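PDB 1BKP: thymidylate synthase 1 from Bacillus subtilis, which catalyses the reductive methylation of dUMP to dTMP, with 5,10-methylenetetrahydrofolate as methyl donor and reductant, providing a de novo precursor for DNA synthesis. Local coordinates for residues A[4-15]-A[227-238]. Sequence-based numbering, arbitrary orientation.
Sequences DKQYNSIIKDII and IDNLKIQMEREQ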
loop_
_atom_site.group_PDB
_atom_site.type_symbol
_atom_site.label_atom_id
_atom_site.label_comp_id
_atom_site.label_asym_id
_atom_site.label_seq_id
_atom_site.Cartn_x
_atom_site.Cartn_y
_atom_site.Cartn_z
ATOM N N ASP A 4 -20.400 9.808 -3.185
ATOM C CA ASP A 4 -20.551 11.271 -3.151
ATOM C C ASP A 4 -20.277 11.735 -1.762
ATOM O O ASP A 4 -19.663 12.756 -1.568
ATOM C CB ASP A 4 -22.001 11.679 -3.445
ATOM C CG ASP A 4 -22.386 11.513 -4.936
ATOM O OD1 ASP A 4 -21.642 11.997 -5.771
ATOM O OD2 ASP A 4 -23.490 11.041 -5.223
ATOM N N LYS A 5 -20.812 11.036 -0.767
ATOM C CA LYS A 5 -20.589 11.476 0.624
ATOM C C LYS A 5 -19.146 11.434 1.073
ATOM O O LYS A 5 -18.618 12.377 1.621
ATOM C CB LYS A 5 -21.448 10.619 1.577
ATOM C CG LYS A 5 -22.926 10.959 1.347
ATOM C CD LYS A 5 -23.857 10.379 2.372
ATOM C CE LYS A 5 -25.271 10.654 1.938
ATOM N NZ LYS A 5 -25.395 12.131 1.724
ATOM N N GLN A 6 -18.488 10.320 0.762
ATOM C CA GLN A 6 -17.107 10.159 1.147
ATOM C C GLN A 6 -16.225 11.044 0.376
ATOM O O GLN A 6 -15.255 11.573 0.932
ATOM C CB GLN A 6 -16.682 8.679 0.985
ATOM C CG GLN A 6 -17.411 7.802 2.019
ATOM C CD GLN A 6 -16.839 6.355 2.010
ATOM O OE1 GLN A 6 -15.638 6.172 2.142
ATOM N NE2 GLN A 6 -17.667 5.387 1.776
ATOM N N TYR A 7 -16.528 11.202 -0.919
ATOM C CA TYR A 7 -15.644 12.066 -1.760
ATOM C C TYR A 7 -15.685 13.558 -1.280
ATOM O O TYR A 7 -14.646 14.219 -1.088
ATOM C CB TYR A 7 -16.113 11.923 -3.220
ATOM C CG TYR A 7 -15.425 12.823 -4.198
ATOM C CD1 TYR A 7 -14.216 12.439 -4.740
ATOM C CD2 TYR A 7 -16.024 13.975 -4.648
ATOM C CE1 TYR A 7 -13.559 13.172 -5.742
ATOM C CE2 TYR A 7 -15.406 14.734 -5.668
ATOM C CZ TYR A 7 -14.172 14.344 -6.211
ATOM O OH TYR A 7 -13.473 15.108 -7.146
ATOM N N ASN A 8 -16.910 14.028 -1.020
ATOM C CA ASN A 8 -17.145 15.358 -0.583
ATOM C C ASN A 8 -16.440 15.611 0.738
ATOM O O ASN A 8 -16.003 16.733 0.992
ATOM C CB ASN A 8 -18.628 15.620 -0.403
ATOM C CG ASN A 8 -19.425 15.836 -1.707
ATOM O OD1 ASN A 8 -20.658 16.009 -1.641
ATOM N ND2 ASN A 8 -18.815 15.699 -2.829
ATOM N N SER A 9 -16.388 14.600 1.632
ATOM C CA SER A 9 -15.693 14.747 2.939
ATOM C C SER A 9 -14.209 14.925 2.736
ATOM O O SER A 9 -13.610 15.792 3.375
ATOM C CB SER A 9 -15.881 13.535 3.890
ATOM O OG SER A 9 -17.245 13.566 4.279
ATOM N N ILE A 10 -13.610 14.128 1.857
ATOM C CA ILE A 10 -12.176 14.289 1.571
ATOM C C ILE A 10 -11.874 15.619 0.949
ATOM O O ILE A 10 -10.923 16.351 1.357
ATOM C CB ILE A 10 -11.663 13.164 0.684
ATOM C CG1 ILE A 10 -11.828 11.829 1.497
ATOM C CG2 ILE A 10 -10.185 13.399 0.245
ATOM C CD1 ILE A 10 -11.477 10.555 0.729
ATOM N N ILE A 11 -12.709 16.012 0.003
ATOM C CA ILE A 11 -12.433 17.310 -0.685
ATOM C C ILE A 11 -12.487 18.476 0.324
ATOM O O ILE A 11 -11.664 19.370 0.280
ATOM C CB ILE A 11 -13.505 17.532 -1.879
ATOM C CG1 ILE A 11 -13.367 16.432 -2.972
ATOM C CG2 ILE A 11 -13.381 19.005 -2.409
ATOM C CD1 ILE A 11 -12.027 16.465 -3.691
ATOM N N LYS A 12 -13.480 18.482 1.214
ATOM C CA LYS A 12 -13.625 19.549 2.213
ATOM C C LYS A 12 -12.407 19.592 3.135
ATOM O O LYS A 12 -11.950 20.669 3.545
ATOM C CB LYS A 12 -14.896 19.231 3.033
ATOM C CG LYS A 12 -15.413 20.306 3.972
ATOM C CD LYS A 12 -16.245 21.331 3.213
ATOM C CE LYS A 12 -16.756 22.430 4.154
ATOM N NZ LYS A 12 -17.323 23.631 3.472
ATOM N N ASP A 13 -11.859 18.413 3.426
ATOM C CA ASP A 13 -10.698 18.329 4.289
ATOM C C ASP A 13 -9.479 18.935 3.622
ATOM O O ASP A 13 -8.610 19.591 4.269
ATOM C CB ASP A 13 -10.415 16.858 4.665
ATOM C CG ASP A 13 -9.248 16.745 5.623
ATOM O OD1 ASP A 13 -9.306 17.460 6.615
ATOM O OD2 ASP A 13 -8.279 15.997 5.439
ATOM N N ILE A 14 -9.417 18.766 2.305
ATOM C CA ILE A 14 -8.299 19.289 1.562
ATOM C C ILE A 14 -8.374 20.823 1.410
ATOM O O ILE A 14 -7.358 21.571 1.663
ATOM C CB ILE A 14 -8.219 18.593 0.127
ATOM C CG1 ILE A 14 -7.840 17.118 0.287
ATOM C CG2 ILE A 14 -7.167 19.290 -0.809
ATOM C CD1 ILE A 14 -7.922 16.327 -1.105
ATOM N N ILE A 15 -9.591 21.293 1.086
ATOM C CA ILE A 15 -9.816 22.713 0.904
ATOM C C ILE A 15 -9.558 23.364 2.231
ATOM O O ILE A 15 -8.907 24.352 2.255
ATOM C CB ILE A 15 -11.256 23.055 0.503
ATOM C CG1 ILE A 15 -11.495 22.705 -0.962
ATOM C CG2 ILE A 15 -11.543 24.520 0.797
ATOM C CD1 ILE A 15 -12.978 22.740 -1.299
ATOM N N ILE A 227 -10.681 24.383 -7.374
ATOM C CA ILE A 227 -11.442 24.568 -6.149
ATOM C C ILE A 227 -12.888 25.115 -6.310
ATOM O O ILE A 227 -13.835 24.590 -5.701
ATOM C CB ILE A 227 -10.594 25.354 -5.148
ATOM C CG1 ILE A 227 -9.469 24.444 -4.616
ATOM C CG2 ILE A 227 -11.511 25.849 -3.950
ATOM C CD1 ILE A 227 -8.481 25.217 -3.911
ATOM N N ASP A 228 -13.048 26.201 -7.083
ATOM C CA ASP A 228 -14.394 26.708 -7.259
ATOM C C ASP A 228 -15.388 25.691 -7.757
ATOM O O ASP A 228 -16.498 25.632 -7.231
ATOM C CB ASP A 228 -14.488 27.976 -8.133
ATOM C CG ASP A 228 -15.995 28.387 -8.375
ATOM O OD1 ASP A 228 -16.732 28.670 -7.373
ATOM O OD2 ASP A 228 -16.470 28.348 -9.555
ATOM N N ASN A 229 -15.024 24.902 -8.778
ATOM C CA ASN A 229 -15.943 23.888 -9.330
ATOM C C ASN A 229 -16.215 22.817 -8.264
ATOM O O ASN A 229 -17.340 22.343 -8.154
ATOM C CB ASN A 229 -15.340 23.131 -10.511
ATOM C CG ASN A 229 -15.496 23.860 -11.835
ATOM O OD1 ASN A 229 -16.213 24.839 -11.952
ATOM N ND2 ASN A 229 -14.722 23.432 -12.816
ATOM N N LEU A 230 -15.210 22.494 -7.419
ATOM C CA LEU A 230 -15.426 21.418 -6.443
ATOM C C LEU A 230 -16.419 21.901 -5.389
ATOM O O LEU A 230 -17.216 21.121 -4.836
ATOM C CB LEU A 230 -14.077 20.987 -5.789
ATOM C CG LEU A 230 -13.117 20.268 -6.695
ATOM C CD1 LEU A 230 -11.726 20.079 -5.984
ATOM C CD2 LEU A 230 -13.785 18.927 -7.053
ATOM N N LYS A 231 -16.333 23.193 -5.087
ATOM C CA LYS A 231 -17.242 23.823 -4.115
ATOM C C LYS A 231 -18.638 23.716 -4.698
ATOM O O LYS A 231 -19.581 23.498 -3.960
ATOM C CB LYS A 231 -16.877 25.303 -3.879
ATOM C CG LYS A 231 -15.725 25.485 -2.847
ATOM C CD LYS A 231 -15.553 26.995 -2.655
ATOM C CE LYS A 231 -14.264 27.369 -1.960
ATOM N NZ LYS A 231 -14.429 27.302 -0.498
ATOM N N ILE A 232 -18.789 23.962 -6.007
ATOM C CA ILE A 232 -20.094 23.773 -6.660
ATOM C C ILE A 232 -20.557 22.340 -6.517
ATOM O O ILE A 232 -21.685 22.088 -6.053
ATOM C CB ILE A 232 -20.029 24.094 -8.189
ATOM C CG1 ILE A 232 -19.926 25.598 -8.389
ATOM C CG2 ILE A 232 -21.300 23.500 -8.994
ATOM C CD1 ILE A 232 -19.595 25.866 -9.888
ATOM N N GLN A 233 -19.714 21.370 -6.899
ATOM C CA GLN A 233 -20.092 19.969 -6.778
ATOM C C GLN A 233 -20.590 19.585 -5.422
ATOM O O GLN A 233 -21.432 18.760 -5.285
ATOM C CB GLN A 233 -18.902 19.049 -7.026
ATOM C CG GLN A 233 -18.887 18.578 -8.360
ATOM C CD GLN A 233 -17.760 17.659 -8.630
ATOM O OE1 GLN A 233 -16.659 18.128 -8.995
ATOM N NE2 GLN A 233 -18.024 16.314 -8.504
ATOM N N MET A 234 -19.959 20.106 -4.394
ATOM C CA MET A 234 -20.330 19.773 -3.069
ATOM C C MET A 234 -21.702 20.211 -2.661
ATOM O O MET A 234 -22.235 19.636 -1.745
ATOM C CB MET A 234 -19.286 20.256 -2.080
ATOM C CG MET A 234 -18.097 19.263 -2.064
ATOM S SD MET A 234 -16.874 19.696 -0.904
ATOM C CE MET A 234 -16.485 21.459 -1.250
ATOM N N GLU A 235 -22.212 21.291 -3.239
ATOM C CA GLU A 235 -23.536 21.790 -2.891
ATOM C C GLU A 235 -24.606 21.203 -3.773
ATOM O O GLU A 235 -25.762 21.509 -3.606
ATOM C CB GLU A 235 -23.641 23.326 -3.081
ATOM C CG GLU A 235 -22.749 24.232 -2.227
ATOM C CD GLU A 235 -22.706 25.740 -2.752
ATOM O OE1 GLU A 235 -23.601 26.217 -3.528
ATOM O OE2 GLU A 235 -21.751 26.464 -2.367
ATOM N N ARG A 236 -24.225 20.376 -4.721
ATOM C CA ARG A 236 -25.230 19.786 -5.604
ATOM C C ARG A 236 -26.059 18.653 -5.030
ATOM O O ARG A 236 -25.693 17.982 -4.037
ATOM C CB ARG A 236 -24.518 19.329 -6.888
ATOM C CG ARG A 236 -24.864 20.190 -8.028
ATOM C CD ARG A 236 -23.733 20.711 -8.831
ATOM N NE ARG A 236 -23.316 19.901 -9.918
ATOM C CZ ARG A 236 -22.979 20.214 -11.196
ATOM N NH1 ARG A 236 -22.997 21.401 -11.854
ATOM N NH2 ARG A 236 -22.338 19.223 -11.793
ATOM N N GLU A 237 -27.219 18.447 -5.628
ATOM C CA GLU A 237 -28.092 17.372 -5.226
ATOM C C GLU A 237 -27.392 16.024 -5.494
ATOM O O GLU A 237 -26.600 15.932 -6.446
ATOM C CB GLU A 237 -29.386 17.536 -6.062
ATOM C CG GLU A 237 -30.587 16.739 -5.682
ATOM C CD GLU A 237 -31.883 17.437 -6.107
ATOM O OE1 GLU A 237 -31.994 17.794 -7.298
ATOM O OE2 GLU A 237 -32.766 17.649 -5.238
ATOM N N GLN A 238 -27.625 15.009 -4.653
ATOM C CA GLN A 238 -27.039 13.653 -4.845
ATOM C C GLN A 238 -28.235 12.676 -5.196
ATOM O O GLN A 238 -29.260 12.680 -4.517
ATOM C CB GLN A 238 -26.318 13.159 -3.577
ATOM C CG GLN A 238 -25.149 14.089 -3.175
ATOM C CD GLN A 238 -24.529 13.757 -1.861
ATOM O OE1 GLN A 238 -24.787 12.726 -1.274
ATOM N NE2 GLN A 238 -23.700 14.653 -1.368
HETATM O O HOH W 1 -14.969 16.051 -9.492
#
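Met234 reaches into the surface of the N-terminal helix, and around this knob-into-hole contact the 4-15 and 227-238 segments pack as two roughly antiparallel helices on the flank of the thymidylate synthase fold. The axes of the two short segments approach to 10.4 Å at a signed crossing angle of -141°, and the nearest CA atoms, those of Asn8 and Met234, lie at the knob itself. The hole is formed by Asn8, Ile11, Lys12 and Ile15. Met234 slides past Asn8, its CG lying against the amide, 3.7 Å from Asn8 CG; its SD lies 3.9 Å from Ile11 CG2. A bend at chi3 (-51°) turns the thioether end so that Met234 CE meets Ile15 CD1 at 3.7 Å. On the buried side of this knob, Ile11 CG2 also packs on Leu230 CB, the two side chains crossing at about a right angle.

In the loop beyond the second helix, Gln238 runs past Asp4 in the opposite direction, its CD 3.6 Å from Asp4 CB. The bent end of Lys5 brings NZ to Gln238 OE1 for a 3.1 Å hydrogen bond, the donor NZ standing 31° out of the carbonyl plane. Beside the Leu230 contact, a water joins the two buried side chains Tyr7 and Gln233, donating to Tyr7 OH (2.9 Å) and to Gln233 OE1 (2.7 Å). Tyr7 OH also bonds to Met184 O, and Gln233 NE2 to Thr59 OG1, tying both ends of the bridge to the surrounding chain.

Ile10 and Ile14 seat the N-terminal helix on strands 39-49 and 209-223, and helix 227-235 packs along an adjacent side of it, its Leu230 also reaching Val222 of strand 209-223, predicted to help bind dUMP in a site shared between the two subunits.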